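Local structure of FAD-dependent oxidoreductase (Actinomadura kijaniata, 3M9V) at residues H103-R108 and A139-G144; L171-P176 and S222-I227. The protein is a flavoprotein of the acyl-CoA dehydrogenase family that binds dTDP and probably oxidises a dTDP-linked sugar on the way to D-kijanose. All blocks are in the same frame, centred on the assembly; numbering follows the deposited sequence.

Contact 1 (H103-R108 and A139-G144)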
# COMPACT_ATOMS: atom_id res chain seq x y z
N HIS A 103 9.47 -29.64 3.99
CA HIS A 103 9.16 -29.45 2.58
C HIS A 103 10.24 -30.08 1.68
O HIS A 103 9.89 -30.65 0.64
CB HIS A 103 9.07 -27.96 2.22
CG HIS A 103 9.08 -27.71 0.74
ND1 HIS A 103 10.23 -27.40 0.04
CD2 HIS A 103 8.09 -27.76 -0.18
CE1 HIS A 103 9.94 -27.24 -1.24
NE2 HIS A 103 8.65 -27.48 -1.40
N MET A 104 11.52 -30.00 2.04
CA MET A 104 12.59 -30.52 1.14
C MET A 104 12.41 -32.04 1.01
O MET A 104 12.52 -32.62 -0.07
CB MET A 104 13.98 -30.27 1.75
CG MET A 104 14.41 -28.78 1.93
SD MET A 104 14.08 -27.74 0.48
CE MET A 104 15.32 -28.42 -0.60
N GLN A 105 12.09 -32.70 2.12
CA GLN A 105 11.85 -34.15 2.03
C GLN A 105 10.60 -34.50 1.23
O GLN A 105 10.64 -35.38 0.37
CB GLN A 105 11.67 -34.76 3.42
CG GLN A 105 11.42 -36.27 3.35
CD GLN A 105 12.75 -37.06 3.32
OE1 GLN A 105 13.83 -36.48 3.18
NE2 GLN A 105 12.66 -38.38 3.45
N LEU A 106 9.48 -33.86 1.57
CA LEU A 106 8.21 -34.17 0.91
C LEU A 106 8.25 -33.89 -0.58
O LEU A 106 7.74 -34.66 -1.40
CB LEU A 106 7.01 -33.49 1.56
CG LEU A 106 6.86 -33.83 3.05
CD1 LEU A 106 5.50 -33.40 3.56
CD2 LEU A 106 6.98 -35.31 3.28
N SER A 107 8.82 -32.76 -0.98
CA SER A 107 8.73 -32.50 -2.40
C SER A 107 9.72 -33.38 -3.16
O SER A 107 9.46 -33.70 -4.32
CB SER A 107 9.05 -31.04 -2.72
OG SER A 107 10.37 -30.80 -2.31
N ARG A 108 10.84 -33.75 -2.55
CA ARG A 108 11.72 -34.75 -3.17
C ARG A 108 11.02 -36.10 -3.38
O ARG A 108 11.25 -36.79 -4.39
CB ARG A 108 13.04 -34.81 -2.39
CG ARG A 108 14.16 -35.66 -3.00
CD ARG A 108 14.56 -35.28 -4.42
NE ARG A 108 15.28 -34.02 -4.44
CZ ARG A 108 15.75 -33.44 -5.54
NH1 ARG A 108 16.41 -32.29 -5.44
NH2 ARG A 108 15.56 -34.02 -6.72
N ALA A 139 16.49 -42.79 4.63
CA ALA A 139 16.98 -41.81 3.68
C ALA A 139 16.37 -40.44 3.95
O ALA A 139 15.15 -40.29 3.93
CB ALA A 139 16.72 -42.25 2.25
N VAL A 140 17.22 -39.44 4.20
CA VAL A 140 16.77 -38.06 4.42
C VAL A 140 17.44 -37.24 3.32
O VAL A 140 18.67 -37.12 3.28
CB VAL A 140 17.10 -37.55 5.85
CG1 VAL A 140 16.82 -36.05 6.07
CG2 VAL A 140 16.37 -38.40 6.89
N VAL A 141 16.63 -36.74 2.39
CA VAL A 141 17.13 -36.25 1.11
C VAL A 141 17.13 -34.72 0.97
O VAL A 141 16.07 -34.09 0.92
CB VAL A 141 16.37 -36.91 -0.09
CG1 VAL A 141 17.08 -36.59 -1.40
CG2 VAL A 141 16.32 -38.42 0.04
N CYS A 142 18.32 -34.14 0.93
CA CYS A 142 18.52 -32.70 0.84
C CYS A 142 18.87 -32.35 -0.60
O CYS A 142 19.28 -33.23 -1.36
CB CYS A 142 19.69 -32.27 1.72
SG CYS A 142 19.34 -32.58 3.44
N SER A 143 18.71 -31.08 -0.96
CA SER A 143 18.92 -30.63 -2.34
C SER A 143 19.96 -29.54 -2.29
O SER A 143 19.79 -28.58 -1.55
CB SER A 143 17.64 -30.05 -2.95
OG SER A 143 16.67 -31.07 -3.12
N GLY A 144 21.07 -29.70 -3.01
CA GLY A 144 22.14 -28.70 -2.96
C GLY A 144 22.04 -28.08 -4.34
O GLY A 144 22.48 -28.66 -5.35
O HOH W 1 15.40 -32.44 -0.97
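Arg108 and Gln105 reach from helix 96-118 onto the start of strand 141-147, where the helical N-terminal domain of the acyl-CoA dehydrogenase fold meets the beta domain. The axes of segments 103-108 and 141-144 run nearly perpendicular, at 96°, and come within 7.5 Å. Arg108 can be followed outward. Its CB points toward the strand. CG stands anti to the backbone N (chi1 -172°) and packs on Val141 CG1 at 3.5 Å. CD stays beside the same methyl. The chain bends at chi2 and chi3, and Arg108 and Val141 cross at about a right angle. NE and CZ come close to Ser143 OG. At the tip, NH1 gives a nearly straight hydrogen bond to Ser143 OG, 2.6 Å away and in the guanidinium plane. The Arg108 side chain is about 5 Å from the bound thymidine diphosphate at the nearest atoms.

Gln105 uses both ends of its amide on the backbone of 139-144. OE1 accepts from Val141 N at 2.9 Å, with the donor in the carbonyl plane. NE2 donates to Ala139 O at 3.2 Å and also bonds Met65 O of the same chain. These partners hold the amide against rotation. An alanine here would probably leave Val141 N without this acceptor and Ala139 O without this donor, and open a gap between helix and strand.

Met104 lies beside Ser143. Its chain bends at chi2 and chi3, and CE rests 3.7 Å from Ser143 CB. The Met104 side chain is also close to Ser173, which contacts FMN in a structure of this protein. One water joins the two backbones. It donates to Met104 O and to Val141 O, and it accepts from Ser143 OG at 2.8 Å.

Contact 2 (L171-P176 and S222-I227)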
# COMPACT_ATOMS: atom_id res chain seq x y z
N LEU A 171 23.04 -22.77 1.42
CA LEU A 171 21.63 -22.70 1.77
C LEU A 171 20.97 -24.06 1.63
O LEU A 171 19.89 -24.18 1.05
CB LEU A 171 20.88 -21.60 1.01
CG LEU A 171 21.39 -20.17 1.22
CD1 LEU A 171 20.53 -19.14 0.44
CD2 LEU A 171 21.51 -19.72 2.67
N VAL A 172 21.60 -25.09 2.18
CA VAL A 172 21.05 -26.44 1.99
C VAL A 172 20.25 -26.82 3.24
O VAL A 172 20.83 -27.33 4.20
CB VAL A 172 22.17 -27.48 1.81
CG1 VAL A 172 21.54 -28.86 1.54
CG2 VAL A 172 23.08 -27.06 0.61
N SER A 173 18.95 -26.58 3.23
CA SER A 173 18.14 -26.83 4.43
C SER A 173 18.07 -28.32 4.80
O SER A 173 18.09 -29.17 3.90
CB SER A 173 16.71 -26.32 4.20
OG SER A 173 16.75 -24.93 3.95
N MET A 174 17.93 -28.62 6.09
CA MET A 174 17.83 -30.00 6.56
C MET A 174 19.17 -30.75 6.51
O MET A 174 19.25 -31.92 6.92
CB MET A 174 16.74 -30.80 5.81
CG MET A 174 16.26 -32.03 6.61
SD MET A 174 14.82 -32.85 5.93
CE MET A 174 15.27 -33.07 4.21
N ALA A 175 20.21 -30.10 6.00
CA ALA A 175 21.50 -30.77 5.85
C ALA A 175 22.01 -31.49 7.11
O ALA A 175 22.64 -32.54 7.05
CB ALA A 175 22.57 -29.83 5.27
N PRO A 176 21.72 -30.95 8.29
CA PRO A 176 22.28 -31.62 9.46
C PRO A 176 21.85 -33.08 9.65
O PRO A 176 22.61 -33.84 10.26
CB PRO A 176 21.79 -30.73 10.61
CG PRO A 176 21.83 -29.34 9.97
CD PRO A 176 21.21 -29.60 8.61
N SER A 222 16.46 -24.18 10.75
CA SER A 222 16.16 -24.98 9.55
C SER A 222 17.38 -25.71 9.01
O SER A 222 17.28 -26.49 8.04
CB SER A 222 15.58 -24.11 8.42
OG SER A 222 16.51 -23.10 8.06
N GLY A 223 18.52 -25.47 9.63
CA GLY A 223 19.76 -26.18 9.25
C GLY A 223 20.24 -25.86 7.84
O GLY A 223 20.65 -26.76 7.09
N THR A 224 20.17 -24.58 7.50
CA THR A 224 20.27 -24.15 6.12
C THR A 224 21.75 -23.85 5.82
O THR A 224 22.16 -22.72 5.55
CB THR A 224 19.24 -23.04 5.80
OG1 THR A 224 17.93 -23.63 5.91
CG2 THR A 224 19.38 -22.50 4.36
N VAL A 225 22.57 -24.90 5.89
CA VAL A 225 24.01 -24.70 5.95
C VAL A 225 24.64 -24.93 4.59
O VAL A 225 23.95 -25.30 3.65
CB VAL A 225 24.65 -25.68 6.94
CG1 VAL A 225 24.12 -25.44 8.37
CG2 VAL A 225 24.49 -27.13 6.46
N ASP A 226 25.94 -24.71 4.50
CA ASP A 226 26.72 -25.00 3.30
C ASP A 226 27.28 -26.43 3.26
O ASP A 226 27.52 -27.00 4.32
CB ASP A 226 27.90 -24.04 3.28
CG ASP A 226 27.51 -22.69 2.72
OD1 ASP A 226 26.36 -22.24 2.88
OD2 ASP A 226 28.38 -22.10 2.05
N ILE A 227 27.46 -27.00 2.07
CA ILE A 227 28.07 -28.34 2.02
C ILE A 227 29.21 -28.31 0.99
O ILE A 227 29.10 -27.60 -0.01
CB ILE A 227 27.07 -29.46 1.70
CG1 ILE A 227 26.49 -29.27 0.29
CG2 ILE A 227 26.01 -29.60 2.82
CD1 ILE A 227 25.38 -30.21 -0.02
O HOH W 2 23.91 -21.69 3.97
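Leu171 lies against Thr224 at the end of strand 163-172, in the middle, beta domain of the fold. Thr224 CG2 sits 3.4 Å from Leu171 CA and also touches Leu171 CB and CD2. A water accepts from Leu171 N and donates to Thr224 O and Asp226 OD1. The carboxylate of Asp226 also forms a salt bridge to Arg168 through OD2.

Val172 makes the antiparallel hydrogen-bonded pair with Val225. Val172 N donates to Val225 O at 2.8 Å, while the return bond from Val225 N to Val172 O is weak. Val172 CG2 meets Ile227 CD1, the two side chains crossing at about a right angle. Val172 also begins a type II beta turn that ends at Ala175.

Ser173, which binds FMN in a structure of this protein although none is bound to this chain, turns OG anti to its carbonyl carbon (chi1 -60°). Its OG and Thr224 OG1 share a hydrogen bond of 2.6 Å. Met174 follows with positive phi, and its N donates to Ser222 O at 3.0 Å. Ala175 CB packs on Val225 CG2 at 3.5 Å. Pro176 CD lies 3.3 Å from Gly223 O. A CB on Gly223 would clash with Pro176 CD, and the positive phi of Gly223 also favours glycine. Thr224 centres an inverse gamma turn beside it.

The Met174 side chain touches Ala101, Met104 and Gln105 of helix 96-118. Ile227 packs on Phe181 and Ile183 of strand 180-187, and with Val225 it also meets strand 208-210.

In the fold
From the N terminus, the chain first forms the helices that include 96-118. Contact 1 closes a mostly helical loop of 30 residues, bringing the start of strand 141-147 back to helix 96-118. Contact 2 opens later and closes a second loop of 45 residues, which contains strands but no helix. The two loops follow in series and neither nest nor cross. The contact centres are 11 Å apart, and strands 141-147 and 163-172 are neighbours in one sheet. Contact 1 ties helix 96-118 to the sheet, and contact 2 joins strands 163-172 and 225-234 within it. Met174 bridges them, its CE packing on Val141 O, near Ile145 and Ser173, which bind FMN in a structure of this protein.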